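Local coordinates for exosome complex component Rrp42 (Methanothermobacter thermautotrophicus, PDB 2WNR), which probably serves as a non-catalytic subunit of the archaeal RNA-degrading exosome, forming a hexameric ring with Rrp41 and helping to shape the Rrp41 active site, at residues A[192-196]-A[261-266]; A[200-205]-A[246-250]. The contacts are given in a common frame with arbitrary orientation. Numbering follows the deposited sequence.

Contact 1: residues A[192-196]-A[261-266]; sequences KALMC and LIEYLD
Leu194, Lys192 and Ile262 bury the most surface where the start of strand 193-201 packs against the late turns of helix 244-268. Residues 193-196 are extended, 261-266 are regular helix with Leu265 N bonded to Leu261 O (2.9 Å) and Asp266 N to Ile262 O (3.1 Å), and the two short axes approach to 9.3 Å at a crossing angle of 122°. In register, Leu194 faces Ile262, their CA atoms 7.2 Å apart. Leu194, an mt rotamer directed toward the helix, sets its CD1 3.6 Å from Leu261 CB and 4.0 Å from Ile262 CG1, while its CD2 lies 4.4 Å from Leu265 CD2; it thus touches three helix residues spanning one turn. Ile262 starts out sideways, but its mt rotamer brings CD1 to 4.4 Å from Lys192 CB. At the other end Leu261 CD1 meets Cys196 SG at 4.4 Å. Lys192, in the loop just before the strand, reaches across to the helix, with a bend at chi3 (m, -87°), so that NZ donates to Asp266 OD1 at 2.7 Å, a salt bridge, with a second, weak bond to Asp266 OD2 at 3.1 Å. The alternation of the strand turns Ala193 and Met195 away from this helix, and Met195 packs on Asp152 and Val155 of helix 150-164. A helix lying across one face of an antiparallel sheet is part of the alpha+beta RNase PH fold. Chemically, an aliphatic layer around Leu194 is bordered by one ion pair, so apolar burial supplies most of the interface and charge closes its partly exposed end.

Contact 2: residues A[200-205]-A[246-250]; sequences KIGNEI and DVLKA
This is a helix-on-hairpin contact at the tip of the four-stranded sheet of the second RNase PH domain, where strands 193-201 and 204-207 meet the first turns of helix 244-268. A type II' turn runs from Ile201 to Glu204, closed by Glu204 N to Ile201 O and Ile201 N to Glu204 O, both 2.9 Å; Gly202 takes the positive phi (55°). Ile205 and Asp246 are in register, CA atoms 6.8 Å apart. Ile205 (pt) points at the helix: its CD1 lies 3.9 Å from Ala250 CB and 3.7 Å from Lys249 CG, and its CG2 is 4.2 Å from Asp246 CB. Beside this apolar patch, Lys200, with chi1 t and chi2 p, curls its NZ to within 2.9 Å of Asp246 OD2, a salt bridge joining the end of strand 193-201 to the helix. Ala250 also rests on Phe198 of strand 193-201 and on Ile221 and Ile223 of strand 219-226, while Ile201 packs on Thr17 and Ile20 of helix 11-21.

Contacts 1 and 2 join the same two elements, strand 193-201 and helix 244-268, with centres about 22 Å apart. Contact 1 takes the beginning of the strand and the late part of the helix; contact 2 takes the end of the strand, with its hairpin partner 204-207, and the early part of the helix. Contact 2 is therefore nested along the chain inside the loop closed by contact 1, and the long helix is held to one four-stranded antiparallel sheet near both of its ends. Contact 1 lies nearer the chain centre, close to helix 150-164, whereas contact 2 is peripheral, and its Val247 and Leu248 pack on the exonuclease 1 (Rrp41) chain.

Contact 1: residues A[192-196]-A[261-266]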
ATOM      1  N   LYS A 192      -2.722  36.350  11.101  1.00 24.13           N
ATOM      2  CA  LYS A 192      -1.809  35.833  10.087  1.00 22.76           C
ATOM      3  C   LYS A 192      -0.463  35.506  10.700  1.00 21.70           C
ATOM      4  O   LYS A 192      -0.078  36.074  11.722  1.00 22.08           O
ATOM      5  CB  LYS A 192      -1.624  36.838   8.948  1.00 23.24           C
ATOM      6  CG  LYS A 192      -2.700  36.777   7.872  1.00 22.21           C
ATOM      7  CD  LYS A 192      -2.791  38.084   7.096  1.00 18.02           C
ATOM      8  CE  LYS A 192      -3.718  39.061   7.787  1.00 25.05           C
ATOM      9  NZ  LYS A 192      -3.680  40.403   7.146  1.00 29.32           N
ATOM     10  N   ALA A 193       0.232  34.568  10.071  1.00 20.75           N
ATOM     11  CA  ALA A 193       1.595  34.223  10.426  1.00 20.28           C
ATOM     12  C   ALA A 193       2.321  33.839   9.143  1.00 21.59           C
ATOM     13  O   ALA A 193       1.713  33.285   8.222  1.00 22.65           O
ATOM     14  CB  ALA A 193       1.607  33.082  11.405  1.00 17.07           C
ATOM     15  N   LEU A 194       3.608  34.152   9.067  1.00 21.92           N
ATOM     16  CA  LEU A 194       4.415  33.730   7.926  1.00 22.97           C
ATOM     17  C   LEU A 194       5.775  33.220   8.387  1.00 23.95           C
ATOM     18  O   LEU A 194       6.101  33.300   9.577  1.00 24.90           O
ATOM     19  CB  LEU A 194       4.564  34.856   6.893  1.00 22.40           C
ATOM     20  CG  LEU A 194       3.328  35.255   6.074  1.00 22.18           C
ATOM     21  CD1 LEU A 194       3.650  36.417   5.158  1.00 23.24           C
ATOM     22  CD2 LEU A 194       2.740  34.093   5.270  1.00 21.67           C
ATOM     23  N   MET A 195       6.571  32.721   7.439  1.00 23.41           N
ATOM     24  CA  MET A 195       7.793  32.016   7.771  1.00 23.33           C
ATOM     25  C   MET A 195       9.025  32.491   7.008  1.00 24.08           C
ATOM     26  O   MET A 195       8.980  32.760   5.800  1.00 23.74           O
ATOM     27  CB  MET A 195       7.580  30.525   7.547  1.00 23.15           C
ATOM     28  CG  MET A 195       8.750  29.643   7.902  1.00 23.61           C
ATOM     29  SD  MET A 195       8.236  27.916   7.989  1.00 23.59           S
ATOM     30  CE  MET A 195       7.317  27.925   9.538  1.00 23.22           C
ATOM     31  N   CYS A 196      10.129  32.572   7.743  1.00 24.40           N
ATOM     32  CA  CYS A 196      11.437  32.871   7.189  1.00 23.87           C
ATOM     33  C   CYS A 196      12.363  31.679   7.385  1.00 23.80           C
ATOM     34  O   CYS A 196      12.475  31.158   8.497  1.00 24.76           O
ATOM     35  CB  CYS A 196      12.025  34.082   7.895  1.00 23.23           C
ATOM     36  SG  CYS A 196      11.188  35.619   7.536  1.00 26.49           S
ATOM     37  N   LEU A 261       6.666  41.012   5.026  1.00 28.06           N
ATOM     38  CA  LEU A 261       5.985  39.998   4.220  1.00 28.58           C
ATOM     39  C   LEU A 261       4.455  40.030   4.371  1.00 29.30           C
ATOM     40  O   LEU A 261       3.726  39.795   3.404  1.00 29.23           O
ATOM     41  CB  LEU A 261       6.514  38.597   4.567  1.00 28.71           C
ATOM     42  CG  LEU A 261       7.935  38.168   4.164  1.00 29.30           C
ATOM     43  CD1 LEU A 261       8.186  36.717   4.554  1.00 24.42           C
ATOM     44  CD2 LEU A 261       8.198  38.354   2.671  1.00 28.17           C
ATOM     45  N   ILE A 262       3.985  40.329   5.582  1.00 29.39           N
ATOM     46  CA  ILE A 262       2.553  40.384   5.890  1.00 28.51           C
ATOM     47  C   ILE A 262       1.824  41.526   5.172  1.00 29.56           C
ATOM     48  O   ILE A 262       0.694  41.351   4.708  1.00 29.31           O
ATOM     49  CB  ILE A 262       2.315  40.405   7.426  1.00 29.08           C
ATOM     50  CG1 ILE A 262       2.300  38.965   7.960  1.00 23.80           C
ATOM     51  CG2 ILE A 262       1.031  41.182   7.814  1.00 27.65           C
ATOM     52  CD1 ILE A 262       2.279  38.870   9.467  1.00 21.98           C
ATOM     53  N   GLU A 263       2.462  42.687   5.067  1.00 29.77           N
ATOM     54  CA  GLU A 263       1.845  43.777   4.330  1.00 30.72           C
ATOM     55  C   GLU A 263       1.994  43.596   2.822  1.00 30.48           C
ATOM     56  O   GLU A 263       1.231  44.174   2.060  1.00 31.62           O
ATOM     57  CB  GLU A 263       2.320  45.158   4.810  1.00 31.70           C
ATOM     58  CG  GLU A 263       3.652  45.661   4.262  1.00 33.56           C
ATOM     59  CD  GLU A 263       3.762  47.180   4.359  1.00 36.39           C
ATOM     60  OE1 GLU A 263       4.388  47.693   5.316  1.00 32.27           O
ATOM     61  OE2 GLU A 263       3.194  47.866   3.483  1.00 39.59           O
ATOM     62  N   TYR A 264       2.959  42.780   2.399  1.00 30.15           N
ATOM     63  CA  TYR A 264       3.118  42.456   0.979  1.00 29.36           C
ATOM     64  C   TYR A 264       2.039  41.482   0.528  1.00 28.78           C
ATOM     65  O   TYR A 264       1.538  41.575  -0.597  1.00 29.97           O
ATOM     66  CB  TYR A 264       4.508  41.883   0.671  1.00 29.51           C
ATOM     67  CG  TYR A 264       4.773  41.738  -0.815  1.00 30.36           C
ATOM     68  CD1 TYR A 264       5.275  42.806  -1.558  1.00 31.08           C
ATOM     69  CD2 TYR A 264       4.506  40.540  -1.479  1.00 32.94           C
ATOM     70  CE1 TYR A 264       5.507  42.687  -2.926  1.00 34.35           C
ATOM     71  CE2 TYR A 264       4.735  40.409  -2.847  1.00 36.38           C
ATOM     72  CZ  TYR A 264       5.235  41.488  -3.565  1.00 36.98           C
ATOM     73  OH  TYR A 264       5.460  41.368  -4.919  1.00 37.31           O
ATOM     74  N   LEU A 265       1.698  40.539   1.401  1.00 27.26           N
ATOM     75  CA  LEU A 265       0.592  39.625   1.147  1.00 26.60           C
ATOM     76  C   LEU A 265      -0.741  40.373   1.110  1.00 27.18           C
ATOM     77  O   LEU A 265      -1.553  40.132   0.212  1.00 28.05           O
ATOM     78  CB  LEU A 265       0.562  38.488   2.179  1.00 26.01           C
ATOM     79  CG  LEU A 265      -0.658  37.558   2.257  1.00 23.10           C
ATOM     80  CD1 LEU A 265      -1.062  36.996   0.896  1.00 25.03           C
ATOM     81  CD2 LEU A 265      -0.385  36.432   3.214  1.00  9.73           C
ATOM     82  N   ASP A 266      -0.951  41.284   2.065  1.00 25.71           N
ATOM     83  CA  ASP A 266      -2.194  42.059   2.145  1.00 25.56           C
ATOM     84  C   ASP A 266      -2.412  42.938   0.914  1.00 24.86           C
ATOM     85  O   ASP A 266      -3.547  43.080   0.440  1.00 24.77           O
ATOM     86  CB  ASP A 266      -2.234  42.928   3.413  1.00 26.16           C
ATOM     87  CG  ASP A 266      -2.356  42.108   4.702  1.00 28.31           C
ATOM     88  OD1 ASP A 266      -2.762  40.922   4.638  1.00 28.53           O
ATOM     89  OD2 ASP A 266      -2.048  42.662   5.785  1.00 29.12           O
TER

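Contact 2: residues A[200-205]-A[246-250]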
ATOM      1  N   LYS A 200      22.630  28.304   7.079  1.00 23.00           N
ATOM      2  CA  LYS A 200      23.988  28.502   7.589  1.00 22.77           C
ATOM      3  C   LYS A 200      25.015  28.111   6.532  1.00 23.38           C
ATOM      4  O   LYS A 200      25.146  26.935   6.175  1.00 23.81           O
ATOM      5  CB  LYS A 200      24.213  27.701   8.871  1.00 23.40           C
ATOM      6  CG  LYS A 200      25.639  27.760   9.438  1.00 22.90           C
ATOM      7  CD  LYS A 200      25.878  28.993  10.296  1.00 22.94           C
ATOM      8  CE  LYS A 200      27.279  28.991  10.888  1.00 22.04           C
ATOM      9  NZ  LYS A 200      27.488  27.980  11.956  1.00 22.27           N
ATOM     10  N   ILE A 201      25.721  29.114   6.027  1.00 23.23           N
ATOM     11  CA  ILE A 201      26.814  28.909   5.096  1.00 23.09           C
ATOM     12  C   ILE A 201      27.996  29.664   5.674  1.00 23.91           C
ATOM     13  O   ILE A 201      27.851  30.818   6.099  1.00 24.18           O
ATOM     14  CB  ILE A 201      26.475  29.409   3.666  1.00 22.82           C
ATOM     15  CG1 ILE A 201      25.277  28.638   3.103  1.00 23.77           C
ATOM     16  CG2 ILE A 201      27.673  29.224   2.741  1.00 23.01           C
ATOM     17  CD1 ILE A 201      24.459  29.386   2.066  1.00 23.22           C
ATOM     18  N   GLY A 202      29.158  29.007   5.694  1.00 23.93           N
ATOM     19  CA  GLY A 202      30.349  29.562   6.312  1.00 22.94           C
ATOM     20  C   GLY A 202      30.024  29.929   7.741  1.00 22.96           C
ATOM     21  O   GLY A 202      29.510  29.104   8.491  1.00 22.64           O
ATOM     22  N   ASN A 203      30.302  31.178   8.106  1.00 23.54           N
ATOM     23  CA  ASN A 203      29.999  31.684   9.450  1.00 23.72           C
ATOM     24  C   ASN A 203      28.734  32.541   9.482  1.00 23.85           C
ATOM     25  O   ASN A 203      28.480  33.254  10.452  1.00 24.80           O
ATOM     26  CB  ASN A 203      31.178  32.508   9.980  1.00 23.37           C
ATOM     27  CG  ASN A 203      32.485  31.737   9.983  1.00 25.07           C
ATOM     28  OD1 ASN A 203      33.528  32.290   9.656  1.00 27.59           O
ATOM     29  ND2 ASN A 203      32.439  30.461  10.361  1.00 26.33           N
ATOM     30  N   GLU A 204      27.945  32.481   8.415  1.00 23.62           N
ATOM     31  CA  GLU A 204      26.836  33.407   8.246  1.00 23.45           C
ATOM     32  C   GLU A 204      25.518  32.672   8.137  1.00 22.56           C
ATOM     33  O   GLU A 204      25.469  31.544   7.643  1.00 23.32           O
ATOM     34  CB  GLU A 204      27.041  34.267   6.987  1.00 23.56           C
ATOM     35  CG  GLU A 204      28.357  35.054   6.931  1.00 24.94           C
ATOM     36  CD  GLU A 204      28.463  36.129   8.000  1.00 28.51           C
ATOM     37  OE1 GLU A 204      27.410  36.567   8.523  1.00 29.77           O
ATOM     38  OE2 GLU A 204      29.608  36.536   8.316  1.00 27.05           O
ATOM     39  N   ILE A 205      24.447  33.305   8.597  1.00 21.76           N
ATOM     40  CA  ILE A 205      23.115  32.837   8.227  1.00 22.95           C
ATOM     41  C   ILE A 205      22.551  33.713   7.106  1.00 23.26           C
ATOM     42  O   ILE A 205      22.615  34.947   7.168  1.00 23.74           O
ATOM     43  CB  ILE A 205      22.137  32.716   9.423  1.00 22.76           C
ATOM     44  CG1 ILE A 205      22.125  33.988  10.267  1.00 23.39           C
ATOM     45  CG2 ILE A 205      22.491  31.488  10.280  1.00 22.56           C
ATOM     46  CD1 ILE A 205      20.845  34.186  11.043  1.00 25.41           C
ATOM     47  N   ASP A 246      23.540  31.759  16.174  1.00 23.38           N
ATOM     48  CA  ASP A 246      22.878  31.547  14.885  1.00 22.35           C
ATOM     49  C   ASP A 246      21.367  31.500  15.047  1.00 21.77           C
ATOM     50  O   ASP A 246      20.642  32.129  14.285  1.00 22.36           O
ATOM     51  CB  ASP A 246      23.357  30.257  14.223  1.00 22.17           C
ATOM     52  CG  ASP A 246      24.801  30.322  13.778  1.00 23.24           C
ATOM     53  OD1 ASP A 246      25.354  31.428  13.636  1.00 27.85           O
ATOM     54  OD2 ASP A 246      25.395  29.248  13.568  1.00 23.71           O
ATOM     55  N   VAL A 247      20.897  30.773  16.054  1.00 21.84           N
ATOM     56  CA  VAL A 247      19.473  30.607  16.269  1.00 21.07           C
ATOM     57  C   VAL A 247      18.816  31.916  16.672  1.00 21.68           C
ATOM     58  O   VAL A 247      17.805  32.315  16.081  1.00 21.27           O
ATOM     59  CB  VAL A 247      19.199  29.524  17.303  1.00 21.54           C
ATOM     60  CG1 VAL A 247      17.726  29.518  17.720  1.00 19.41           C
ATOM     61  CG2 VAL A 247      19.616  28.168  16.740  1.00 21.27           C
ATOM     62  N   LEU A 248      19.405  32.591  17.655  1.00 21.61           N
ATOM     63  CA  LEU A 248      18.854  33.842  18.172  1.00 21.65           C
ATOM     64  C   LEU A 248      18.919  34.975  17.150  1.00 22.02           C
ATOM     65  O   LEU A 248      18.039  35.841  17.120  1.00 22.75           O
ATOM     66  CB  LEU A 248      19.549  34.240  19.472  1.00 21.12           C
ATOM     67  CG  LEU A 248      19.381  33.290  20.664  1.00 22.92           C
ATOM     68  CD1 LEU A 248      20.101  33.874  21.863  1.00 22.73           C
ATOM     69  CD2 LEU A 248      17.913  33.015  21.014  1.00 20.47           C
ATOM     70  N   LYS A 249      19.961  34.959  16.321  1.00 22.00           N
ATOM     71  CA  LYS A 249      20.099  35.919  15.230  1.00 22.34           C
ATOM     72  C   LYS A 249      18.978  35.710  14.214  1.00 21.79           C
ATOM     73  O   LYS A 249      18.330  36.666  13.792  1.00 21.67           O
ATOM     74  CB  LYS A 249      21.479  35.798  14.571  1.00 22.91           C
ATOM     75  CG  LYS A 249      21.767  36.845  13.501  1.00 24.92           C
ATOM     76  CD  LYS A 249      23.254  36.936  13.174  1.00 26.81           C
ATOM     77  CE  LYS A 249      23.489  37.886  11.993  1.00 26.90           C
ATOM     78  NZ  LYS A 249      24.919  38.286  11.859  1.00 26.59           N
ATOM     79  N   ALA A 250      18.746  34.455  13.841  1.00 21.42           N
ATOM     80  CA  ALA A 250      17.658  34.098  12.928  1.00 21.47           C
ATOM     81  C   ALA A 250      16.285  34.534  13.448  1.00 20.61           C
ATOM     82  O   ALA A 250      15.497  35.084  12.694  1.00 21.00           O
ATOM     83  CB  ALA A 250      17.677  32.599  12.612  1.00 21.62           C
TER